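Local coordinates for protein glycosyl hydrolase BlGH5_18 (Bifidobacterium longum subsp. infantis, PDB 7LQX) that probably hydrolyses glycosidic bonds of N-glycans as a family 5 glycoside hydrolase in the N-glycan degradation pathway of a gut bifidobacterium, at residues 216-221 / 378-383; 365-370 / 390-395; 71-76 / 139-144. All blocks are in the same frame, centred on the assembly; numbering follows the deposited sequence.

Contact 1 (216-221 / 378-383)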
loop_
_atom_site.group_PDB
_atom_site.type_symbol
_atom_site.label_atom_id
_atom_site.label_comp_id
_atom_site.label_asym_id
_atom_site.label_seq_id
_atom_site.Cartn_x
_atom_site.Cartn_y
_atom_site.Cartn_z
ATOM N N PRO A 216 3.966 20.296 -13.380
ATOM C CA PRO A 216 5.436 20.298 -13.252
ATOM C C PRO A 216 6.156 19.379 -14.218
ATOM O O PRO A 216 7.365 19.559 -14.411
ATOM C CB PRO A 216 5.682 19.886 -11.793
ATOM C CG PRO A 216 4.469 19.151 -11.404
ATOM C CD PRO A 216 3.314 19.748 -12.176
ATOM N N PHE A 217 5.478 18.412 -14.824
ATOM C CA PHE A 217 6.040 17.651 -15.934
ATOM C C PHE A 217 5.650 18.369 -17.218
ATOM O O PHE A 217 4.494 18.769 -17.369
ATOM C CB PHE A 217 5.487 16.233 -15.908
ATOM C CG PHE A 217 6.082 15.378 -14.832
ATOM C CD1 PHE A 217 5.668 15.484 -13.510
ATOM C CD2 PHE A 217 7.061 14.459 -15.147
ATOM C CE1 PHE A 217 6.232 14.690 -12.544
ATOM C CE2 PHE A 217 7.617 13.661 -14.186
ATOM C CZ PHE A 217 7.211 13.782 -12.886
ATOM N N THR A 218 6.603 18.557 -18.121
ATOM C CA THR A 218 6.438 19.481 -19.233
ATOM C C THR A 218 6.690 18.839 -20.585
ATOM O O THR A 218 7.396 17.833 -20.693
ATOM C CB THR A 218 7.437 20.644 -19.097
ATOM O OG1 THR A 218 8.751 20.099 -19.276
ATOM C CG2 THR A 218 7.331 21.330 -17.738
ATOM N N PRO A 219 6.154 19.437 -21.652
ATOM C CA PRO A 219 6.477 18.951 -23.007
ATOM C C PRO A 219 7.966 18.878 -23.304
ATOM O O PRO A 219 8.422 17.912 -23.933
ATOM C CB PRO A 219 5.759 19.968 -23.908
ATOM C CG PRO A 219 4.581 20.410 -23.072
ATOM C CD PRO A 219 5.114 20.482 -21.667
ATOM N N VAL A 220 8.737 19.881 -22.888
ATOM C CA VAL A 220 10.172 19.857 -23.157
ATOM C C VAL A 220 10.832 18.646 -22.503
ATOM O O VAL A 220 11.673 17.976 -23.118
ATOM C CB VAL A 220 10.826 21.190 -22.741
ATOM C CG1 VAL A 220 12.342 21.064 -22.691
ATOM C CG2 VAL A 220 10.399 22.306 -23.699
ATOM N N GLN A 221 10.454 18.320 -21.261
ATOM C CA GLN A 221 11.017 17.132 -20.627
ATOM C C GLN A 221 10.621 15.871 -21.393
ATOM O O GLN A 221 11.449 14.979 -21.626
ATOM C CB GLN A 221 10.512 17.000 -19.189
ATOM C CG GLN A 221 10.952 18.059 -18.222
ATOM C CD GLN A 221 10.015 18.143 -17.033
ATOM O OE1 GLN A 221 8.999 17.459 -16.992
ATOM N NE2 GLN A 221 10.339 19.003 -16.073
ATOM N N LEU A 378 2.949 28.660 -23.928
ATOM C CA LEU A 378 2.268 29.630 -23.085
ATOM C C LEU A 378 0.901 29.112 -22.663
ATOM O O LEU A 378 0.417 29.433 -21.572
ATOM C CB LEU A 378 2.085 30.940 -23.834
ATOM C CG LEU A 378 3.355 31.668 -24.256
ATOM C CD1 LEU A 378 3.006 32.908 -25.072
ATOM C CD2 LEU A 378 4.183 32.033 -23.043
ATOM N N ASN A 379 0.269 28.306 -23.514
ATOM C CA ASN A 379 -1.096 27.827 -23.292
ATOM C C ASN A 379 -1.134 26.345 -23.659
ATOM O O ASN A 379 -1.464 25.975 -24.790
ATOM C CB ASN A 379 -2.063 28.645 -24.135
ATOM C CG ASN A 379 -3.492 28.442 -23.741
ATOM O OD1 ASN A 379 -3.859 27.406 -23.200
ATOM N ND2 ASN A 379 -4.319 29.438 -24.012
ATOM N N ARG A 380 -0.786 25.489 -22.695
ATOM C CA ARG A 380 -0.923 24.058 -22.930
ATOM C C ARG A 380 -2.383 23.669 -23.112
ATOM O O ARG A 380 -2.695 22.739 -23.863
ATOM C CB ARG A 380 -0.316 23.256 -21.778
ATOM C CG ARG A 380 1.071 22.753 -22.068
ATOM C CD ARG A 380 1.565 21.804 -21.002
ATOM N NE ARG A 380 2.288 22.483 -19.939
ATOM C CZ ARG A 380 2.849 21.846 -18.918
ATOM N NH1 ARG A 380 2.766 20.528 -18.835
ATOM N NH2 ARG A 380 3.480 22.522 -17.978
ATOM N N GLY A 381 -3.292 24.349 -22.417
ATOM C CA GLY A 381 -4.693 23.981 -22.506
ATOM C C GLY A 381 -5.216 24.038 -23.926
ATOM O O GLY A 381 -6.027 23.206 -24.331
ATOM N N ALA A 382 -4.750 25.011 -24.709
ATOM C CA ALA A 382 -5.197 25.121 -26.091
ATOM C C ALA A 382 -4.806 23.905 -26.923
ATOM O O ALA A 382 -5.357 23.708 -28.010
ATOM C CB ALA A 382 -4.605 26.377 -26.724
ATOM N N CYS A 383 -3.868 23.094 -26.442
ATOM C CA CYS A 383 -3.448 21.887 -27.142
ATOM C C CYS A 383 -4.324 20.678 -26.840
ATOM O O CYS A 383 -4.204 19.661 -27.530
ATOM C CB CYS A 383 -1.997 21.557 -26.783
ATOM S SG CYS A 383 -0.822 22.811 -27.278
#
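The backbones of Pro-219 and Arg-380 stay well apart, with their CA atoms 9.0 Å from each other, and the gap is bridged by the long side chain of Arg-380. NH1 of Arg-380 donates to the backbone O of Phe-217 at 2.9 Å, with an N-H...O angle of 150°. The donor lies in the carbonyl plane, while the oxygen is tilted slightly from the guanidinium plane. The bend at chi3 (-91°) turns the guanidinium so that one face lies against CD of Pro-219. That atom is offset toward the rim, 3.8 Å from CZ of Arg-380. The aliphatic part joins in, with CD of Arg-380 3.9 Å from CG of Pro-219. CG2 of Thr-218 is a looser neighbour at 4.0 Å from NH2 of Arg-380.

The gripped carbonyl lies just ahead of helix 219-224, whose start is a capping box: Gln-221 N donates to Thr-218 OG1 at 3.2 Å, and Thr-218 N donates to Gln-221 OE1 at 2.9 Å. Thr-218 OG1 reaches forward to the N-H of Gln-221 from a chi1 of 67°, which sets it between the backbone N and the carbonyl carbon. In the eight-stranded (β/α)8 barrel expected of family 5, this turn belongs to the connection between strands 200-202 and 229-233, whereas Arg-380 comes from the C-terminal region that follows strand 365-369.

Three backbone oxygens, Phe-217 O, Val-209 O and His-215 O, take guanidinium N-H groups and probably help to offset the buried charge. Asp-213 accepts from the backbone N of both Arg-380 and Gly-381, and Asn-379 OD1 makes an Asx motif with Ala-382 N at 3.0 Å.

Contact 2 (365-370 / 390-395)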
loop_
_atom_site.group_PDB
_atom_site.type_symbol
_atom_site.label_atom_id
_atom_site.label_comp_id
_atom_site.label_asym_id
_atom_site.label_seq_id
_atom_site.Cartn_x
_atom_site.Cartn_y
_atom_site.Cartn_z
ATOM N N ALA A 365 2.408 21.343 -43.710
ATOM C CA ALA A 365 1.852 22.451 -42.958
ATOM C C ALA A 365 2.150 22.255 -41.484
ATOM O O ALA A 365 2.376 21.136 -41.019
ATOM C CB ALA A 365 0.335 22.545 -43.153
ATOM N N ALA A 366 2.145 23.358 -40.744
ATOM C CA ALA A 366 2.285 23.269 -39.300
ATOM C C ALA A 366 1.475 24.354 -38.611
ATOM O O ALA A 366 1.386 25.486 -39.099
ATOM C CB ALA A 366 3.747 23.361 -38.845
ATOM N N VAL A 367 0.876 23.982 -37.482
ATOM C CA VAL A 367 0.279 24.928 -36.549
ATOM C C VAL A 367 1.366 25.385 -35.583
ATOM O O VAL A 367 2.153 24.565 -35.087
ATOM C CB VAL A 367 -0.908 24.300 -35.803
ATOM C CG1 VAL A 367 -1.552 25.332 -34.892
ATOM C CG2 VAL A 367 -1.942 23.744 -36.790
ATOM N N VAL A 368 1.414 26.693 -35.336
ATOM C CA VAL A 368 2.456 27.310 -34.522
ATOM C C VAL A 368 1.980 27.461 -33.083
ATOM O O VAL A 368 0.922 28.043 -32.820
ATOM C CB VAL A 368 2.854 28.679 -35.106
ATOM C CG1 VAL A 368 3.910 29.318 -34.239
ATOM C CG2 VAL A 368 3.348 28.531 -36.534
ATOM N N ILE A 369 2.797 26.984 -32.151
ATOM C CA ILE A 369 2.541 27.065 -30.717
ATOM C C ILE A 369 3.511 28.076 -30.120
ATOM O O ILE A 369 4.727 27.854 -30.126
ATOM C CB ILE A 369 2.732 25.692 -30.053
ATOM C CG1 ILE A 369 1.778 24.653 -30.636
ATOM C CG2 ILE A 369 2.520 25.784 -28.552
ATOM C CD1 ILE A 369 2.080 23.220 -30.213
ATOM N N GLU A 370 2.977 29.177 -29.589
ATOM C CA GLU A 370 3.806 30.158 -28.901
ATOM C C GLU A 370 4.354 29.558 -27.613
ATOM O O GLU A 370 3.608 28.968 -26.823
ATOM C CB GLU A 370 2.988 31.406 -28.574
ATOM C CG GLU A 370 2.669 32.268 -29.777
ATOM C CD GLU A 370 3.896 32.954 -30.357
ATOM O OE1 GLU A 370 4.822 33.300 -29.589
ATOM O OE2 GLU A 370 3.937 33.151 -31.587
ATOM N N PHE A 390 -5.497 22.226 -30.946
ATOM C CA PHE A 390 -6.054 20.917 -31.268
ATOM C C PHE A 390 -6.949 21.001 -32.490
ATOM O O PHE A 390 -6.779 20.245 -33.450
ATOM C CB PHE A 390 -6.838 20.455 -30.032
ATOM C CG PHE A 390 -7.322 19.021 -30.063
ATOM C CD1 PHE A 390 -8.481 18.677 -30.744
ATOM C CD2 PHE A 390 -6.653 18.037 -29.354
ATOM C CE1 PHE A 390 -8.943 17.365 -30.747
ATOM C CE2 PHE A 390 -7.120 16.728 -29.346
ATOM C CZ PHE A 390 -8.257 16.394 -30.051
ATOM N N GLU A 391 -7.888 21.948 -32.495
ATOM C CA GLU A 391 -8.860 22.011 -33.584
ATOM C C GLU A 391 -8.250 22.505 -34.889
ATOM O O GLU A 391 -8.636 22.028 -35.961
ATOM C CB GLU A 391 -10.073 22.826 -33.148
ATOM C CG GLU A 391 -10.803 22.111 -32.015
ATOM C CD GLU A 391 -12.175 22.653 -31.683
ATOM O OE1 GLU A 391 -12.507 23.792 -32.071
ATOM O OE2 GLU A 391 -12.923 21.917 -31.009
ATOM N N ARG A 392 -7.292 23.434 -34.841
ATOM C CA ARG A 392 -6.623 23.829 -36.075
ATOM C C ARG A 392 -5.878 22.652 -36.694
ATOM O O ARG A 392 -5.943 22.423 -37.910
ATOM C CB ARG A 392 -5.673 24.994 -35.817
ATOM C CG ARG A 392 -6.377 26.297 -35.512
ATOM C CD ARG A 392 -5.370 27.403 -35.263
ATOM N NE ARG A 392 -6.003 28.681 -34.952
ATOM C CZ ARG A 392 -6.467 29.525 -35.867
ATOM N NH1 ARG A 392 -6.369 29.227 -37.156
ATOM N NH2 ARG A 392 -7.011 30.680 -35.500
ATOM N N TRP A 393 -5.139 21.901 -35.873
ATOM C CA TRP A 393 -4.453 20.721 -36.384
ATOM C C TRP A 393 -5.458 19.740 -36.981
ATOM O O TRP A 393 -5.258 19.212 -38.079
ATOM C CB TRP A 393 -3.606 20.067 -35.288
ATOM C CG TRP A 393 -2.767 18.946 -35.821
ATOM C CD1 TRP A 393 -1.468 19.022 -36.257
ATOM C CD2 TRP A 393 -3.175 17.582 -36.015
ATOM N NE1 TRP A 393 -1.045 17.790 -36.689
ATOM C CE2 TRP A 393 -2.073 16.891 -36.562
ATOM C CE3 TRP A 393 -4.370 16.882 -35.788
ATOM C CZ2 TRP A 393 -2.126 15.537 -36.879
ATOM C CZ3 TRP A 393 -4.417 15.542 -36.095
ATOM C CH2 TRP A 393 -3.304 14.880 -36.635
HETATM N N MSE A 394 -6.561 19.494 -36.272
HETATM C CA MSE A 394 -7.571 18.551 -36.746
HETATM C C MSE A 394 -8.148 18.971 -38.096
HETATM O O MSE A 394 -8.430 18.121 -38.950
HETATM C CB MSE A 394 -8.689 18.371 -35.705
HETATM C CG MSE A 394 -8.247 17.627 -34.461
HETATM SE SE MSE A 394 -7.822 15.789 -34.901
HETATM C CE MSE A 394 -6.914 15.345 -33.254
ATOM N N ARG A 395 -8.328 20.278 -38.298
ATOM C CA ARG A 395 -8.876 20.757 -39.564
ATOM C C ARG A 395 -7.897 20.514 -40.705
ATOM O O ARG A 395 -8.276 20.004 -41.766
ATOM C CB ARG A 395 -9.205 22.243 -39.459
ATOM C CG ARG A 395 -10.111 22.731 -40.570
ATOM C CD ARG A 395 -10.031 24.231 -40.742
ATOM N NE ARG A 395 -8.818 24.604 -41.468
ATOM C CZ ARG A 395 -7.756 25.206 -40.929
ATOM N NH1 ARG A 395 -7.732 25.532 -39.640
ATOM N NH2 ARG A 395 -6.709 25.483 -41.689
#
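Arg-392, whose CB packs on Val-367, sends its guanidinium the other way into two salt bridges, NH1 to Glu-426 OE2 and NE to Asp-428 OD1. The chain, extended from CG to NE, carries the charged end away to these carboxylates, while CB stays against Val-367. CG2 of Val-367 carries the strand side of that packing, 4.1 Å from CB of Arg-392. The same methyl approaches the helix backbone, 3.8 Å from N of Trp-393, and also meets CB of Trp-393 at 4.3 Å. With CG1 of Val-367 anti to the backbone N (chi1 -177°), CG2 falls anti to the carbonyl carbon and faces the helix. One valine branch thus bears on the backbone between two successive helical residues, and the CA atoms of Val-367 and Trp-393 come as near as 6.3 Å. The two segments belong to a beta-alpha-beta unit: strand 365-369, helix 388-399 and strand 403-407. Strand 365-369 is the middle of a three-stranded parallel sheet, between strands 403-407 and 424-426, and the Trp-393 side chain also packs on Leu-255 of helix 248-264.

Contact 3 (71-76 / 139-144)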
loop_
_atom_site.group_PDB
_atom_site.type_symbol
_atom_site.label_atom_id
_atom_site.label_comp_id
_atom_site.label_asym_id
_atom_site.label_seq_id
_atom_site.Cartn_x
_atom_site.Cartn_y
_atom_site.Cartn_z
ATOM N N TYR A 71 6.036 -4.330 -3.542
ATOM C CA TYR A 71 6.600 -5.673 -3.454
ATOM C C TYR A 71 8.099 -5.668 -3.728
ATOM O O TYR A 71 8.835 -6.477 -3.147
ATOM C CB TYR A 71 5.910 -6.655 -4.419
ATOM C CG TYR A 71 4.394 -6.563 -4.450
ATOM C CD1 TYR A 71 3.664 -6.145 -3.344
ATOM C CD2 TYR A 71 3.702 -6.878 -5.601
ATOM C CE1 TYR A 71 2.285 -6.030 -3.406
ATOM C CE2 TYR A 71 2.334 -6.770 -5.667
ATOM C CZ TYR A 71 1.629 -6.354 -4.568
ATOM O OH TYR A 71 0.263 -6.245 -4.666
ATOM N N LEU A 72 8.560 -4.747 -4.587
ATOM C CA LEU A 72 9.979 -4.626 -4.883
ATOM C C LEU A 72 10.746 -3.995 -3.727
ATOM O O LEU A 72 11.902 -4.351 -3.476
ATOM C CB LEU A 72 10.200 -3.746 -6.115
ATOM C CG LEU A 72 9.912 -4.299 -7.506
ATOM C CD1 LEU A 72 10.043 -3.171 -8.522
ATOM C CD2 LEU A 72 10.862 -5.428 -7.839
ATOM N N GLN A 73 10.146 -3.017 -3.051
ATOM C CA GLN A 73 10.849 -2.182 -2.072
ATOM C C GLN A 73 9.914 -1.902 -0.904
ATOM O O GLN A 73 9.438 -0.777 -0.708
ATOM C CB GLN A 73 11.323 -0.894 -2.740
ATOM C CG GLN A 73 12.352 -0.111 -1.969
ATOM C CD GLN A 73 12.959 0.983 -2.817
ATOM O OE1 GLN A 73 12.257 1.660 -3.567
ATOM N NE2 GLN A 73 14.271 1.146 -2.716
ATOM N N PRO A 74 9.620 -2.928 -0.104
ATOM C CA PRO A 74 8.608 -2.780 0.954
ATOM C C PRO A 74 9.047 -1.895 2.102
ATOM O O PRO A 74 8.188 -1.396 2.837
ATOM C CB PRO A 74 8.371 -4.227 1.411
ATOM C CG PRO A 74 9.651 -4.934 1.068
ATOM C CD PRO A 74 10.122 -4.310 -0.210
ATOM N N ASN A 75 10.348 -1.700 2.273
ATOM C CA ASN A 75 10.944 -0.755 3.207
ATOM C C ASN A 75 11.936 0.043 2.377
ATOM O O ASN A 75 12.475 -0.467 1.389
ATOM C CB ASN A 75 11.634 -1.515 4.352
ATOM C CG ASN A 75 12.371 -0.599 5.326
ATOM O OD1 ASN A 75 13.496 -0.182 5.058
ATOM N ND2 ASN A 75 11.766 -0.319 6.465
ATOM N N ARG A 76 12.161 1.300 2.764
ATOM C CA ARG A 76 12.999 2.180 1.956
ATOM C C ARG A 76 14.350 1.551 1.649
ATOM O O ARG A 76 14.882 1.733 0.552
ATOM C CB ARG A 76 13.171 3.531 2.652
ATOM C CG ARG A 76 14.080 4.504 1.926
ATOM C CD ARG A 76 13.946 5.920 2.452
ATOM N NE ARG A 76 14.153 6.074 3.890
ATOM C CZ ARG A 76 15.339 6.188 4.476
ATOM N NH1 ARG A 76 16.459 6.146 3.767
ATOM N NH2 ARG A 76 15.400 6.357 5.787
ATOM N N LYS A 139 16.881 5.525 -6.734
ATOM C CA LYS A 139 18.067 5.251 -7.532
ATOM C C LYS A 139 18.641 3.883 -7.203
ATOM O O LYS A 139 19.081 3.155 -8.098
ATOM C CB LYS A 139 19.109 6.340 -7.306
ATOM C CG LYS A 139 18.744 7.674 -7.918
ATOM C CD LYS A 139 19.831 8.716 -7.674
ATOM C CE LYS A 139 21.161 8.269 -8.266
ATOM N NZ LYS A 139 22.166 9.371 -8.335
ATOM N N THR A 140 18.644 3.514 -5.922
ATOM C CA THR A 140 19.133 2.196 -5.533
ATOM C C THR A 140 18.304 1.088 -6.176
ATOM O O THR A 140 18.863 0.108 -6.682
ATOM C CB THR A 140 19.140 2.074 -4.008
ATOM O OG1 THR A 140 19.936 3.130 -3.454
ATOM C CG2 THR A 140 19.716 0.747 -3.588
ATOM N N LEU A 141 16.973 1.225 -6.169
ATOM C CA LEU A 141 16.128 0.215 -6.804
ATOM C C LEU A 141 16.372 0.149 -8.311
ATOM O O LEU A 141 16.498 -0.940 -8.882
ATOM C CB LEU A 141 14.649 0.467 -6.496
ATOM C CG LEU A 141 13.715 -0.579 -7.114
ATOM C CD1 LEU A 141 14.058 -1.988 -6.609
ATOM C CD2 LEU A 141 12.263 -0.243 -6.843
ATOM N N VAL A 142 16.430 1.303 -8.983
ATOM C CA VAL A 142 16.719 1.288 -10.415
ATOM C C VAL A 142 18.039 0.568 -10.678
ATOM O O VAL A 142 18.134 -0.277 -11.573
ATOM C CB VAL A 142 16.735 2.711 -11.003
ATOM C CG1 VAL A 142 17.121 2.667 -12.483
ATOM C CG2 VAL A 142 15.406 3.395 -10.844
ATOM N N ALA A 143 19.079 0.898 -9.906
ATOM C CA ALA A 143 20.385 0.287 -10.135
ATOM C C ALA A 143 20.346 -1.217 -9.903
ATOM O O ALA A 143 20.931 -1.987 -10.674
ATOM C CB ALA A 143 21.443 0.936 -9.240
ATOM N N GLU A 144 19.667 -1.661 -8.845
ATOM C CA GLU A 144 19.634 -3.088 -8.543
ATOM C C GLU A 144 18.836 -3.844 -9.598
ATOM O O GLU A 144 19.278 -4.883 -10.102
ATOM C CB GLU A 144 19.033 -3.313 -7.157
ATOM C CG GLU A 144 19.858 -2.737 -6.029
#
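One face of the Gln-73 carboxamide is covered by CB and CD2 of Leu-141. The CB is almost equally far from the two polar atoms of Gln-73, 4.0 Å from OE1 and 3.9 Å from NE2, and CD2 of Leu-141 reaches to 3.8 Å from OE1. These are van der Waals contacts; the amide's hydrogen bonds are with Trp-69 NE1, at OE1, and with Ala-137 O, one helical turn before Leu-141, at NE2. Gln-73 gets there with CG anti to the backbone N (chi1 -165°) and an extended chain beyond it, crossing the leucine obliquely. Leu-72 supplies the apolar partner: its CD1 is 4.0 Å from CD2 of Leu-141, and the two side chains meet at about a right angle. Replacing Gln-73 by an alanine would probably leave Trp-69 NE1 without its acceptor, remove the side-chain tie to Ala-137 O and open a gap beside Leu-141.

The contact joins the end of helix 69-72 to helix 132-149, in the connections that follow barrel strands 62-65 and 100-104. Nearby, Arg-76 forms a salt bridge with Asp-323 of the second subunit, which puts this loop at the dimer interface. Chemically, the amide plays two parts: bonds at both its oxygen and its nitrogen would restrain its rotation, so that a buried polar group can serve as a packing surface for leucine.

How the contacts relate
Contact 3 comes first along the chain and closes before the other two open. Contacts 1 and 2 then interleave: 216-221, 365-370, 378-383 and 390-395 follow in turn. Their centres are about 15 Å apart and they touch, for Leu-378 N lies 3.0 Å from Glu-370 O, a probable hydrogen bond, and Cys-383 also packs on Ile-369. The loop between strand 365-369 and helix 388-399 thus ties the small C-terminal sheet of contact 2 to the barrel at contact 1. Contact 3 lies wholly within the barrel's connections, its centre about 31 Å from that of contact 1 and about 43 Å from that of contact 2, across the chain's centre from the latter.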